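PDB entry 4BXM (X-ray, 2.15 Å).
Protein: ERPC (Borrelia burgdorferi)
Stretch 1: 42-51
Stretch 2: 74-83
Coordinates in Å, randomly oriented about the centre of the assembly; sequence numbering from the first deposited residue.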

# COMPACT_ATOMS: atom_id res chain seq x y z
N VAL A 42 4.34 4.82 -4.00
CA VAL A 42 5.24 4.57 -5.13
C VAL A 42 5.38 3.03 -5.32
O VAL A 42 5.78 2.38 -4.39
CB VAL A 42 6.61 5.20 -4.86
CG1 VAL A 42 7.58 5.01 -6.03
CG2 VAL A 42 6.46 6.67 -4.58
N VAL A 43 5.03 2.50 -6.50
CA VAL A 43 5.10 1.13 -6.84
C VAL A 43 6.18 0.83 -7.89
O VAL A 43 6.10 1.39 -8.99
CB VAL A 43 3.74 0.71 -7.38
CG1 VAL A 43 3.78 -0.80 -7.61
CG2 VAL A 43 2.66 1.07 -6.37
N ARG A 44 7.20 0.01 -7.56
CA ARG A 44 8.37 -0.20 -8.45
C ARG A 44 8.55 -1.66 -8.74
O ARG A 44 8.67 -2.49 -7.78
CB ARG A 44 9.64 0.28 -7.74
CG ARG A 44 10.91 -0.08 -8.49
CD ARG A 44 12.17 0.47 -7.85
NE ARG A 44 12.24 1.91 -7.96
CZ ARG A 44 13.34 2.63 -7.98
NH1 ARG A 44 14.53 2.06 -7.94
NH2 ARG A 44 13.24 3.94 -8.24
N LYS A 45 8.64 -1.99 -10.02
CA LYS A 45 9.01 -3.34 -10.44
C LYS A 45 10.55 -3.55 -10.33
O LYS A 45 11.32 -2.84 -10.99
CB LYS A 45 8.53 -3.66 -11.86
CG LYS A 45 8.90 -5.08 -12.31
CD LYS A 45 7.91 -6.09 -11.68
CE LYS A 45 8.21 -7.55 -12.11
NZ LYS A 45 9.41 -8.09 -11.39
N GLU A 46 10.97 -4.54 -9.53
CA GLU A 46 12.39 -4.75 -9.28
C GLU A 46 12.77 -6.04 -10.00
O GLU A 46 11.97 -6.69 -10.64
CB GLU A 46 12.66 -4.85 -7.75
CG GLU A 46 12.30 -3.56 -7.02
CD GLU A 46 12.75 -3.49 -5.56
OE1 GLU A 46 12.85 -4.53 -4.85
OE2 GLU A 46 12.98 -2.36 -5.16
N GLU A 47 14.02 -6.44 -9.86
CA GLU A 47 14.40 -7.67 -10.58
C GLU A 47 13.66 -8.87 -9.99
O GLU A 47 13.15 -9.67 -10.69
CB GLU A 47 15.89 -7.90 -10.41
CG GLU A 47 16.36 -8.96 -11.38
CD GLU A 47 17.12 -9.94 -10.62
OE1 GLU A 47 16.45 -10.79 -9.99
OE2 GLU A 47 18.35 -9.73 -10.50
N ASP A 48 13.57 -8.96 -8.66
CA ASP A 48 12.77 -9.98 -8.03
C ASP A 48 11.55 -9.36 -7.44
O ASP A 48 11.60 -8.77 -6.38
CB ASP A 48 13.54 -10.60 -6.86
CG ASP A 48 12.76 -11.73 -6.17
OD1 ASP A 48 11.71 -12.16 -6.64
OD2 ASP A 48 13.20 -12.15 -5.10
N GLY A 49 10.41 -9.47 -8.10
CA GLY A 49 9.20 -8.88 -7.50
C GLY A 49 8.97 -7.38 -7.60
O GLY A 49 9.35 -6.75 -8.57
N ILE A 50 8.25 -6.87 -6.61
CA ILE A 50 7.78 -5.48 -6.47
C ILE A 50 8.08 -4.91 -5.08
O ILE A 50 7.99 -5.61 -4.08
CB ILE A 50 6.24 -5.37 -6.77
CG1 ILE A 50 5.99 -5.63 -8.26
CG2 ILE A 50 5.74 -3.99 -6.45
CD1 ILE A 50 4.55 -5.91 -8.65
N GLU A 51 8.55 -3.66 -5.01
CA GLU A 51 8.65 -2.86 -3.79
C GLU A 51 7.71 -1.66 -3.83
O GLU A 51 7.51 -1.00 -4.88
CB GLU A 51 10.11 -2.44 -3.49
CG GLU A 51 10.26 -1.50 -2.26
CD GLU A 51 11.72 -1.25 -1.82
OE1 GLU A 51 12.64 -1.82 -2.46
OE2 GLU A 51 11.96 -0.52 -0.80
N LEU A 74 7.23 -7.61 -2.13
CA LEU A 74 6.82 -8.99 -2.41
C LEU A 74 7.77 -9.54 -3.47
O LEU A 74 8.31 -8.81 -4.30
CB LEU A 74 5.36 -9.04 -2.95
CG LEU A 74 5.02 -8.14 -4.17
CD1 LEU A 74 4.55 -8.93 -5.37
CD2 LEU A 74 3.93 -7.15 -3.72
N GLU A 75 7.87 -10.83 -3.52
CA GLU A 75 8.79 -11.46 -4.41
C GLU A 75 8.14 -11.81 -5.75
O GLU A 75 6.90 -11.78 -5.91
CB GLU A 75 9.42 -12.68 -3.65
CG GLU A 75 8.59 -13.93 -3.70
CD GLU A 75 9.32 -15.15 -3.09
OE1 GLU A 75 9.61 -15.09 -1.89
OE2 GLU A 75 9.62 -16.15 -3.82
N GLU A 76 8.97 -12.26 -6.68
CA GLU A 76 8.53 -12.45 -8.06
C GLU A 76 7.37 -13.35 -8.19
O GLU A 76 6.40 -13.05 -8.93
CB GLU A 76 9.71 -12.94 -8.97
CG GLU A 76 9.39 -12.93 -10.48
CD GLU A 76 9.27 -11.51 -11.08
OE1 GLU A 76 9.72 -10.48 -10.48
OE2 GLU A 76 8.69 -11.38 -12.17
N SER A 77 7.41 -14.46 -7.48
CA SER A 77 6.34 -15.44 -7.55
C SER A 77 4.97 -14.90 -7.06
O SER A 77 3.91 -15.51 -7.33
CB SER A 77 6.71 -16.69 -6.69
OG SER A 77 6.84 -16.28 -5.33
N GLU A 78 4.95 -13.82 -6.29
CA GLU A 78 3.64 -13.24 -5.92
C GLU A 78 3.18 -12.09 -6.85
O GLU A 78 2.12 -11.47 -6.66
CB GLU A 78 3.73 -12.76 -4.51
CG GLU A 78 3.80 -13.86 -3.46
CD GLU A 78 2.54 -14.65 -3.38
OE1 GLU A 78 1.47 -14.04 -3.41
OE2 GLU A 78 2.66 -15.88 -3.26
N VAL A 79 4.00 -11.76 -7.83
CA VAL A 79 3.69 -10.67 -8.74
C VAL A 79 2.36 -10.79 -9.47
O VAL A 79 1.57 -9.81 -9.50
CB VAL A 79 4.82 -10.43 -9.78
CG1 VAL A 79 4.36 -9.47 -10.89
CG2 VAL A 79 5.98 -9.80 -9.10
N ASN A 80 2.05 -11.96 -10.02
CA ASN A 80 0.74 -12.17 -10.66
C ASN A 80 -0.48 -12.07 -9.70
O ASN A 80 -1.45 -11.43 -10.00
CB ASN A 80 0.72 -13.49 -11.44
CG ASN A 80 1.58 -13.43 -12.70
OD1 ASN A 80 1.91 -12.37 -13.23
ND2 ASN A 80 1.98 -14.60 -13.18
N ASN A 81 -0.33 -12.56 -8.46
CA ASN A 81 -1.34 -12.36 -7.45
C ASN A 81 -1.46 -10.86 -7.15
O ASN A 81 -2.55 -10.32 -6.96
CB ASN A 81 -0.96 -13.09 -6.11
CG ASN A 81 -0.92 -14.61 -6.22
OD1 ASN A 81 -0.31 -15.31 -5.40
ND2 ASN A 81 -1.58 -15.15 -7.22
N PHE A 82 -0.36 -10.17 -7.02
CA PHE A 82 -0.47 -8.75 -6.68
C PHE A 82 -1.22 -7.96 -7.79
O PHE A 82 -2.07 -7.17 -7.53
CB PHE A 82 0.92 -8.19 -6.49
CG PHE A 82 0.97 -6.69 -6.29
CD1 PHE A 82 0.77 -6.14 -5.04
CD2 PHE A 82 1.22 -5.86 -7.36
CE1 PHE A 82 0.80 -4.79 -4.87
CE2 PHE A 82 1.29 -4.49 -7.20
CZ PHE A 82 1.12 -3.94 -5.96
N ILE A 83 -0.91 -8.23 -9.03
CA ILE A 83 -1.57 -7.53 -10.17
C ILE A 83 -3.06 -7.81 -10.14
O ILE A 83 -3.81 -6.90 -10.17
CB ILE A 83 -1.04 -7.96 -11.54
CG1 ILE A 83 0.46 -7.65 -11.69
CG2 ILE A 83 -1.89 -7.35 -12.70
CD1 ILE A 83 0.84 -6.27 -11.34
O HOH W 1 10.85 -7.17 -3.68

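A tight turn can do more than reverse a chain: its bare backbone can serve as a hollow into which another segment fits. The two stretches of ERPC illustrate the principle. Stretch 1 is a hairpin whose arms are tied by the paired hydrogen bonds R44 N to E51 O (2.9 Å) and E51 N to R44 O (3.0 Å), with E46 N to G49 O (2.9 Å) closing the loop. Stretch 2 meets the second arm in extended form at L74, then turns and enters a helix that carries V79 and F82 toward the hairpin.

The backbones join at one antiparallel, hydrogen-bonded pair, I50 and L74. I50 N donates to L74 O at 3.0 Å and L74 N returns a bond to I50 O at 2.9 Å, so each residue spends both its donor and its acceptor on the other. Water 1 adds a small bridge, donating to D48 O at 3.2 Å and to L74 O at 3.1 Å, although more acceptors lie within its reach than it has protons.

Beyond this pair the chains come closer still, and G49 makes that possible. Its CA lies only 3.7 Å from the CA of E76, and it sits 3.3 Å from L74 O in a CA-H...O contact. A CB here would point toward stretch 2 and lie 2.0 Å from L74 O and 2.8 Å from E75 CA, both clashes. The backbone angles of G49 (79/-153) call for glycine independently, since a CB would also jam against the preceding carbonyl. The space left by the absent side chain is thus taken up by the backbone at L74 and E75, while V79 CG2 packs 3.7 Å from G49 CA from a different side.

Around this close approach, polar groups interlock in both directions. The carboxylate of D48 reaches to the start of the turn, where OD1 accepts from E76 N at 2.7 Å. E76 reciprocates by extending its own side chain to the hairpin loop: its OE1 accepts from G49 N at 2.7 Å and, in a salt bridge, from K45 NZ at 2.6 Å. One carboxylate oxygen thus satisfies a backbone amide and a lysine charge together. The ammonium also donates within its own stretch, K45 NZ to E46 O at 3.0 Å and to G49 O at 3.1 Å, so it bonds to the hairpin loop and to E76 at once.

The apolar counterpart is built around I50, which has the largest area covered by the other stretch. It shares a face of the sheet with L74, and I50 CB packs 4.0 Å from L74 CG. Farther out, its CD1 is the bump that fills the space beside the helix, 4.2 Å from V79 CG2 and 3.6 Å from F82 CD2. F82 meets this methyl obliquely, and its CZ reaches V43 CG1 at 4.4 Å, extending the apolar contact to the first arm. Backbone closeness at a glycine and side-chain filling at an isoleucine thus occur at adjacent positions.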